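Local coordinates for short-chain dehydrogenase/reductase SDR (Paraburkholderia phymatum, PDB 5VA8), which binds NADP on a Rossmann fold and probably catalyses an oxidation or reduction that depends on this cofactor, at residues 36-41 with 236-241; 82-87 with 129-134; 173-178 with 184-189. All coordinates share one frame; numbering follows the deposited sequence.

Contact 1. Residues 36-41 with 236-241; sequences AAEGVN and FGRACA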
loop_
_atom_site.group_PDB
_atom_site.type_symbol
_atom_site.label_atom_id
_atom_site.label_comp_id
_atom_site.label_asym_id
_atom_site.label_seq_id
_atom_site.Cartn_x
_atom_site.Cartn_y
_atom_site.Cartn_z
ATOM N N ALA A 36 -2.685 -3.627 32.350
ATOM C CA ALA A 36 -2.692 -3.884 33.790
ATOM C C ALA A 36 -2.297 -5.324 34.102
ATOM O O ALA A 36 -1.605 -5.582 35.097
ATOM C CB ALA A 36 -4.071 -3.568 34.373
ATOM N N ALA A 37 -2.734 -6.278 33.266
ATOM C CA ALA A 37 -2.393 -7.681 33.477
ATOM C C ALA A 37 -0.894 -7.925 33.395
ATOM O O ALA A 37 -0.399 -8.904 33.964
ATOM C CB ALA A 37 -3.110 -8.562 32.449
ATOM N N GLU A 38 -0.164 -7.065 32.693
ATOM C CA GLU A 38 1.286 -7.155 32.630
ATOM C C GLU A 38 1.960 -6.225 33.634
ATOM O O GLU A 38 3.165 -5.969 33.527
ATOM C CB GLU A 38 1.766 -6.864 31.207
ATOM C CG GLU A 38 1.077 -7.707 30.121
ATOM C CD GLU A 38 1.143 -9.214 30.369
ATOM O OE1 GLU A 38 2.112 -9.699 30.996
ATOM O OE2 GLU A 38 0.205 -9.922 29.939
ATOM N N GLY A 39 1.207 -5.729 34.617
ATOM C CA GLY A 39 1.772 -4.958 35.701
ATOM C C GLY A 39 1.892 -3.474 35.457
ATOM O O GLY A 39 2.531 -2.789 36.262
ATOM N N VAL A 40 1.298 -2.958 34.388
ATOM C CA VAL A 40 1.353 -1.529 34.085
ATOM C C VAL A 40 0.348 -0.785 34.955
ATOM O O VAL A 40 -0.811 -1.197 35.073
ATOM C CB VAL A 40 1.063 -1.279 32.595
ATOM C CG1 VAL A 40 1.091 0.219 32.292
ATOM C CG2 VAL A 40 2.065 -2.037 31.720
ATOM N N ASN A 41 0.785 0.323 35.557
ATOM C CA ASN A 41 -0.147 1.218 36.237
ATOM C C ASN A 41 -0.923 2.009 35.193
ATOM O O ASN A 41 -0.320 2.668 34.344
ATOM C CB ASN A 41 0.613 2.152 37.175
ATOM C CG ASN A 41 1.333 1.407 38.274
ATOM O OD1 ASN A 41 0.752 0.562 38.951
ATOM N ND2 ASN A 41 2.619 1.702 38.448
ATOM N N PHE A 236 -7.808 -7.671 21.107
ATOM C CA PHE A 236 -7.320 -6.360 20.688
ATOM C C PHE A 236 -6.350 -5.795 21.721
ATOM O O PHE A 236 -5.259 -5.320 21.379
ATOM C CB PHE A 236 -8.499 -5.406 20.482
ATOM C CG PHE A 236 -8.116 -4.100 19.843
ATOM C CD1 PHE A 236 -7.971 -4.001 18.462
ATOM C CD2 PHE A 236 -7.882 -2.974 20.624
ATOM C CE1 PHE A 236 -7.613 -2.792 17.871
ATOM C CE2 PHE A 236 -7.520 -1.766 20.038
ATOM C CZ PHE A 236 -7.382 -1.675 18.664
ATOM N N GLY A 237 -6.733 -5.865 23.001
ATOM C CA GLY A 237 -5.856 -5.391 24.059
ATOM C C GLY A 237 -4.543 -6.149 24.131
ATOM O O GLY A 237 -3.500 -5.566 24.436
ATOM N N ARG A 238 -4.574 -7.462 23.870
ATOM C CA ARG A 238 -3.334 -8.232 23.896
ATOM C C ARG A 238 -2.373 -7.768 22.809
ATOM O O ARG A 238 -1.162 -7.689 23.039
ATOM C CB ARG A 238 -3.625 -9.727 23.745
ATOM C CG ARG A 238 -4.579 -10.302 24.774
ATOM C CD ARG A 238 -4.046 -10.240 26.195
ATOM N NE ARG A 238 -4.927 -10.986 27.096
ATOM C CZ ARG A 238 -4.831 -10.990 28.423
ATOM N NH1 ARG A 238 -3.892 -10.278 29.031
ATOM N NH2 ARG A 238 -5.684 -11.706 29.144
ATOM N N ALA A 239 -2.889 -7.463 21.614
ATOM C CA ALA A 239 -2.020 -6.926 20.568
ATOM C C ALA A 239 -1.450 -5.574 20.976
ATOM O O ALA A 239 -0.270 -5.293 20.747
ATOM C CB ALA A 239 -2.779 -6.804 19.248
ATOM N N CYS A 240 -2.275 -4.730 21.595
ATOM C CA CYS A 240 -1.781 -3.464 22.120
ATOM C C CYS A 240 -0.656 -3.691 23.128
ATOM O O CYS A 240 0.386 -3.030 23.076
ATOM C CB CYS A 240 -2.933 -2.696 22.762
ATOM S SG CYS A 240 -2.464 -1.074 23.421
ATOM N N ALA A 241 -0.849 -4.638 24.048
ATOM C CA ALA A 241 0.173 -4.897 25.058
ATOM C C ALA A 241 1.470 -5.366 24.415
ATOM O O ALA A 241 2.558 -4.963 24.837
ATOM C CB ALA A 241 -0.328 -5.921 26.080
HETATM O O HOH W 1 -1.910 -8.841 28.629
#
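R238 and E38 bury the most surface here, yet their charged ends stop short of a salt bridge: E38 OE2 lies 4.2 Å from R238 NH1, obliquely to the guanidinium plane. A water closes the gap, donating a hydrogen bond to E38 OE2 at 2.7 Å and accepting one from R238 NH1. The latter bond is short enough to be doubtful, and R238 is modelled in two conformers, so the bridge holds for the one described. An arginine suits the place because its long chain leaves the helix pointing neither toward nor away from the facing segment, yet carries the guanidinium group across to it. It bends at chi2 (-64°), then runs extended through chi3. A37 meets the same nitrogen, its CB reaching R238 NH1 at 3.9 Å from the edge of the guanidinium group. A methyl is small enough for the guanidinium group to lie beside it.

In the Rossmann fold these are the C-terminal end of helix 26-37 and the body of helix 233-243, neighbours on one face of the parallel sheet. F236 packs on L27 and C31 of the former. Helix 26-37 ends in a Schellman motif with G39 at C-prime, where phi of 88° would press a CB against the preceding carbonyl oxygen; glycine has none. E38, just past the helix end, directs its CB toward helix 233-243, and its CG stands 4.6 Å from A241 CB, a looser approach. A second subunit borders the site: R238 packs on H247 and A241 on M9 of that neighbouring chain.

Contact 2. Residues 82-87 with 129-134; sequences AALAAC and RATIDG
No flat group takes part where L84 meets A130 and T131: the contact has neither ring faces nor planar edges and is made by methyl groups alone. The flat guanidinium of R129 belongs to another side of its helix, where NH2 forms a salt bridge with E126 and the side chain packs on R106 of the third subunit.

L84 supplies both branches of the fork. CD1 presses on A130 CB at 3.5 Å, tighter than usual for two carbons, while CD2 reaches T131 CG2 at 3.6 Å. With CG set anti to the carbonyl carbon (chi1 -67°), the isobutyl group points across to the facing helix and its two methyls divide between successive residues. Leucine, branched at its end, suits such a task; alanine opposite it is small enough to allow the close approach, the CA atoms of L84 and A130 being 8.2 Å apart.

Helices 77-86 and 110-138 lie on the same face of the Rossmann sheet, helix 77-86 leading from strand 67-71 to strand 92-95 and helix 110-138 onward to strand 141-146. L84 also touches L19 of strand 17-20, so it packs against helix and sheet at once, while A130 stays exposed at the margin.

T131 crosses L84 at about a right angle and sorts its two branches by polarity. Its CG2 faces the leucine, whereas OG1, between the backbone N and the carbonyl carbon at chi1 59°, bonds to L127 O one turn earlier and more weakly to I128 O. The threonine thus offers a methyl to the apolar contact and satisfies its hydroxyl within its own helix. Just beyond, the helix is kinked, the backbone nitrogens of D133 and G134 lacking bonds to the preceding turn.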
loop_
_atom_site.group_PDB
_atom_site.type_symbol
_atom_site.label_atom_id
_atom_site.label_comp_id
_atom_site.label_asym_id
_atom_site.label_seq_id
_atom_site.Cartn_x
_atom_site.Cartn_y
_atom_site.Cartn_z
ATOM N N ALA A 82 -6.658 17.465 32.180
ATOM C CA ALA A 82 -7.057 16.706 33.365
ATOM C C ALA A 82 -6.459 15.307 33.339
ATOM O O ALA A 82 -6.067 14.769 34.382
ATOM C CB ALA A 82 -8.579 16.622 33.458
ATOM N N ALA A 83 -6.406 14.698 32.158
ATOM C CA ALA A 83 -5.783 13.387 32.028
ATOM C C ALA A 83 -4.296 13.464 32.354
ATOM O O ALA A 83 -3.763 12.624 33.086
ATOM C CB ALA A 83 -6.007 12.843 30.615
ATOM N N LEU A 84 -3.615 14.486 31.836
ATOM C CA LEU A 84 -2.185 14.624 32.094
ATOM C C LEU A 84 -1.897 15.028 33.536
ATOM O O LEU A 84 -0.840 14.677 34.072
ATOM C CB LEU A 84 -1.576 15.625 31.117
ATOM C CG LEU A 84 -1.615 15.075 29.686
ATOM C CD1 LEU A 84 -1.357 16.179 28.677
ATOM C CD2 LEU A 84 -0.616 13.944 29.527
ATOM N N ALA A 85 -2.805 15.757 34.191
ATOM C CA ALA A 85 -2.589 16.052 35.604
ATOM C C ALA A 85 -2.539 14.771 36.429
ATOM O O ALA A 85 -1.739 14.651 37.367
ATOM C CB ALA A 85 -3.679 16.989 36.127
ATOM N N ALA A 86 -3.382 13.799 36.089
ATOM C CA ALA A 86 -3.397 12.532 36.809
ATOM C C ALA A 86 -2.209 11.663 36.425
ATOM O O ALA A 86 -1.662 10.947 37.270
ATOM C CB ALA A 86 -4.700 11.788 36.530
ATOM N N CYS A 87 -1.803 11.719 35.156
ATOM C CA CYS A 87 -0.750 10.865 34.609
ATOM C C CYS A 87 0.212 11.741 33.824
ATOM O O CYS A 87 0.154 11.792 32.590
ATOM C CB CYS A 87 -1.346 9.784 33.709
ATOM S SG CYS A 87 -0.140 8.560 33.125
ATOM N N ARG A 129 2.072 15.296 21.484
ATOM C CA ARG A 129 2.909 16.474 21.705
ATOM C C ARG A 129 3.131 16.717 23.193
ATOM O O ARG A 129 4.230 17.120 23.610
ATOM C CB ARG A 129 2.281 17.700 21.038
ATOM C CG ARG A 129 3.199 18.907 21.051
ATOM C CD ARG A 129 2.664 20.056 20.218
ATOM N NE ARG A 129 1.430 20.622 20.756
ATOM C CZ ARG A 129 1.377 21.473 21.779
ATOM N NH1 ARG A 129 2.491 21.854 22.397
ATOM N NH2 ARG A 129 0.204 21.949 22.184
ATOM N N ALA A 130 2.116 16.445 24.018
ATOM C CA ALA A 130 2.228 16.714 25.447
ATOM C C ALA A 130 3.021 15.659 26.213
ATOM O O ALA A 130 3.434 15.930 27.349
ATOM C CB ALA A 130 0.834 16.832 26.060
ATOM N N THR A 131 3.252 14.473 25.630
ATOM C CA THR A 131 3.909 13.390 26.350
ATOM C C THR A 131 5.229 12.955 25.737
ATOM O O THR A 131 5.973 12.207 26.386
ATOM C CB THR A 131 2.982 12.168 26.442
ATOM O OG1 THR A 131 2.623 11.730 25.122
ATOM C CG2 THR A 131 1.716 12.534 27.225
ATOM N N ILE A 132 5.551 13.411 24.527
ATOM C CA ILE A 132 6.700 12.858 23.807
ATOM C C ILE A 132 8.019 13.299 24.440
ATOM O O ILE A 132 8.985 12.523 24.472
ATOM C CB ILE A 132 6.609 13.237 22.312
ATOM C CG1 ILE A 132 7.692 12.519 21.490
ATOM C CG2 ILE A 132 6.692 14.751 22.115
ATOM C CD1 ILE A 132 7.646 10.992 21.610
ATOM N N ASP A 133 8.087 14.534 24.959
ATOM C CA ASP A 133 9.337 15.026 25.551
ATOM C C ASP A 133 9.803 14.126 26.689
ATOM O O ASP A 133 10.998 13.811 26.797
ATOM C CB ASP A 133 9.171 16.458 26.082
ATOM C CG ASP A 133 9.054 17.516 24.983
ATOM O OD1 ASP A 133 9.199 17.205 23.787
ATOM O OD2 ASP A 133 8.825 18.691 25.344
ATOM N N GLY A 134 8.878 13.735 27.569
ATOM C CA GLY A 134 9.248 12.883 28.686
ATOM C C GLY A 134 9.674 11.499 28.247
ATOM O O GLY A 134 10.627 10.933 28.786
#

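Contact 3. Residues 173-178 with 184-189; sequences AGVARK and VTINNL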
loop_
_atom_site.group_PDB
_atom_site.type_symbol
_atom_site.label_atom_id
_atom_site.label_comp_id
_atom_site.label_asym_id
_atom_site.label_seq_id
_atom_site.Cartn_x
_atom_site.Cartn_y
_atom_site.Cartn_z
ATOM N N ALA A 173 2.973 8.761 10.498
ATOM C CA ALA A 173 4.087 8.177 9.750
ATOM C C ALA A 173 5.353 9.005 9.915
ATOM O O ALA A 173 6.454 8.451 10.052
ATOM C CB ALA A 173 3.724 8.056 8.264
ATOM N N GLY A 174 5.215 10.332 9.898
ATOM C CA GLY A 174 6.379 11.188 10.035
ATOM C C GLY A 174 6.923 11.236 11.450
ATOM O O GLY A 174 8.131 11.094 11.666
ATOM N N VAL A 175 6.050 11.439 12.441
ATOM C CA VAL A 175 6.545 11.585 13.806
ATOM C C VAL A 175 7.127 10.266 14.319
ATOM O O VAL A 175 8.121 10.265 15.054
ATOM C CB VAL A 175 5.443 12.142 14.734
ATOM C CG1 VAL A 175 4.275 11.189 14.857
ATOM C CG2 VAL A 175 6.023 12.460 16.113
ATOM N N ALA A 176 6.543 9.127 13.931
ATOM C CA ALA A 176 7.120 7.844 14.342
ATOM C C ALA A 176 8.587 7.760 13.936
ATOM O O ALA A 176 9.454 7.377 14.731
ATOM C CB ALA A 176 6.334 6.678 13.732
ATOM N N ARG A 177 8.895 8.139 12.706
ATOM C CA ARG A 177 10.283 7.990 12.286
ATOM C C ARG A 177 11.174 9.070 12.892
ATOM O O ARG A 177 12.362 8.824 13.129
ATOM C CB ARG A 177 10.334 7.960 10.762
ATOM C CG ARG A 177 9.772 6.623 10.239
ATOM C CD ARG A 177 9.169 6.741 8.870
ATOM N NE ARG A 177 8.724 5.452 8.340
ATOM C CZ ARG A 177 7.461 5.035 8.351
ATOM N NH1 ARG A 177 6.513 5.792 8.890
ATOM N NH2 ARG A 177 7.142 3.866 7.821
ATOM N N LYS A 178 10.605 10.238 13.194
ATOM C CA LYS A 178 11.362 11.340 13.787
ATOM C C LYS A 178 11.856 10.994 15.188
ATOM O O LYS A 178 12.996 11.325 15.555
ATOM C CB LYS A 178 10.476 12.590 13.825
ATOM C CG LYS A 178 11.125 13.805 14.461
ATOM C CD LYS A 178 12.331 14.224 13.646
ATOM C CE LYS A 178 12.177 15.631 13.108
ATOM N NZ LYS A 178 13.353 16.001 12.276
ATOM N N VAL A 184 11.527 5.401 21.392
ATOM C CA VAL A 184 10.078 5.564 21.377
ATOM C C VAL A 184 9.551 4.940 20.095
ATOM O O VAL A 184 10.129 5.137 19.016
ATOM C CB VAL A 184 9.690 7.051 21.454
ATOM C CG1 VAL A 184 8.174 7.228 21.406
ATOM C CG2 VAL A 184 10.276 7.670 22.711
ATOM N N THR A 185 8.462 4.182 20.203
ATOM C CA THR A 185 7.766 3.703 19.017
ATOM C C THR A 185 6.352 4.255 19.012
ATOM O O THR A 185 5.771 4.535 20.065
ATOM C CB THR A 185 7.700 2.178 18.943
ATOM O OG1 THR A 185 6.845 1.694 19.987
ATOM C CG2 THR A 185 9.099 1.567 19.081
ATOM N N ILE A 186 5.824 4.452 17.809
ATOM C CA ILE A 186 4.473 4.972 17.619
ATOM C C ILE A 186 3.845 4.136 16.517
ATOM O O ILE A 186 4.346 4.124 15.387
ATOM C CB ILE A 186 4.453 6.459 17.231
ATOM C CG1 ILE A 186 5.198 7.299 18.272
ATOM C CG2 ILE A 186 2.998 6.936 17.073
ATOM C CD1 ILE A 186 5.266 8.798 17.933
ATOM N N ASN A 187 2.782 3.410 16.851
ATOM C CA ASN A 187 2.147 2.492 15.920
ATOM C C ASN A 187 0.644 2.672 16.007
ATOM O O ASN A 187 0.119 3.217 16.979
ATOM C CB ASN A 187 2.509 1.031 16.223
ATOM C CG ASN A 187 3.978 0.754 16.004
ATOM O OD1 ASN A 187 4.447 0.730 14.865
ATOM N ND2 ASN A 187 4.713 0.527 17.092
ATOM N N ASN A 188 -0.045 2.202 14.971
ATOM C CA ASN A 188 -1.497 2.287 14.910
ATOM C C ASN A 188 -2.091 0.888 14.905
ATOM O O ASN A 188 -1.581 -0.010 14.231
ATOM C CB ASN A 188 -1.944 3.062 13.670
ATOM C CG ASN A 188 -1.212 4.387 13.529
ATOM O OD1 ASN A 188 -1.116 5.152 14.486
ATOM N ND2 ASN A 188 -0.660 4.645 12.347
ATOM N N LEU A 189 -3.171 0.715 15.666
ATOM C CA LEU A 189 -3.942 -0.520 15.699
ATOM C C LEU A 189 -5.268 -0.261 15.014
ATOM O O LEU A 189 -6.037 0.597 15.465
ATOM C CB LEU A 189 -4.179 -0.986 17.134
ATOM C CG LEU A 189 -3.173 -1.908 17.812
ATOM C CD1 LEU A 189 -3.731 -2.335 19.160
ATOM C CD2 LEU A 189 -2.858 -3.130 16.932
HETATM O O HOH W 2 8.892 5.917 16.734
#
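Apolar packing between A176, V175 and I186 makes up most of this buried contact. A176 lets helix and strand come very near, its CA standing 5.1 Å from the CA of I186. Its CB lies 4.0 Å from I186 CB and 3.6 Å from I186 O, and its single methyl suits the point where the backbones are closest. I186 runs on from there: CG1 is anti to the carbonyl carbon and chi2 is extended (178°), which carries CD1 out to V175 CG1 at 4.0 Å. The two side chains cross at about a right angle. Both are beta-branched and broad, well suited to packing between helix and sheet, although V175 has two modelled conformers and the distance belongs to one.

Helix 159-179 and strand 184-191 are the last two elements of a beta-alpha-beta unit that starts with strand 141-146, and I186 touches V143 of that first strand and I172 of the helix as well. The Rossmann sheet is thus covered here by the helix that links two of its adjacent strands.

Polar links are made by water and within the helix. One water donates to both A176 O and V184 O, the second at 2.7 Å; the first bond is doubtfully short. R177, whose CB turns away from the strand, sends NH1 back to A173 O one turn earlier (2.9 Å, N-H...O angle 158°), the oxygen lying in the guanidinium plane. Its NH2 bonds to Y263 O of the second subunit, and K178 NZ forms a salt bridge with D156 of the third.

From the N terminus, residues 36-41 open a long loop that contact 1 closes only at 236-241, after 194 intervening residues. Contacts 2 and 3 are both nested within it and follow one another in series: 82-87 finds 129-134 across 41 residues, and 173-178 meets 184-189 after a link of five residues. Contact 1 joins helices on one face of the parallel sheet and contact 2 joins helices on the other, while contact 3 seats a helix on its own following strand. That strand links the set: L189 CB lies 3.6 Å from F236 CZ, and V184 CG1 lies 3.8 Å from I132 CD1. Contacts 1 and 3 also border the second subunit, and contacts 2 and 3 the third.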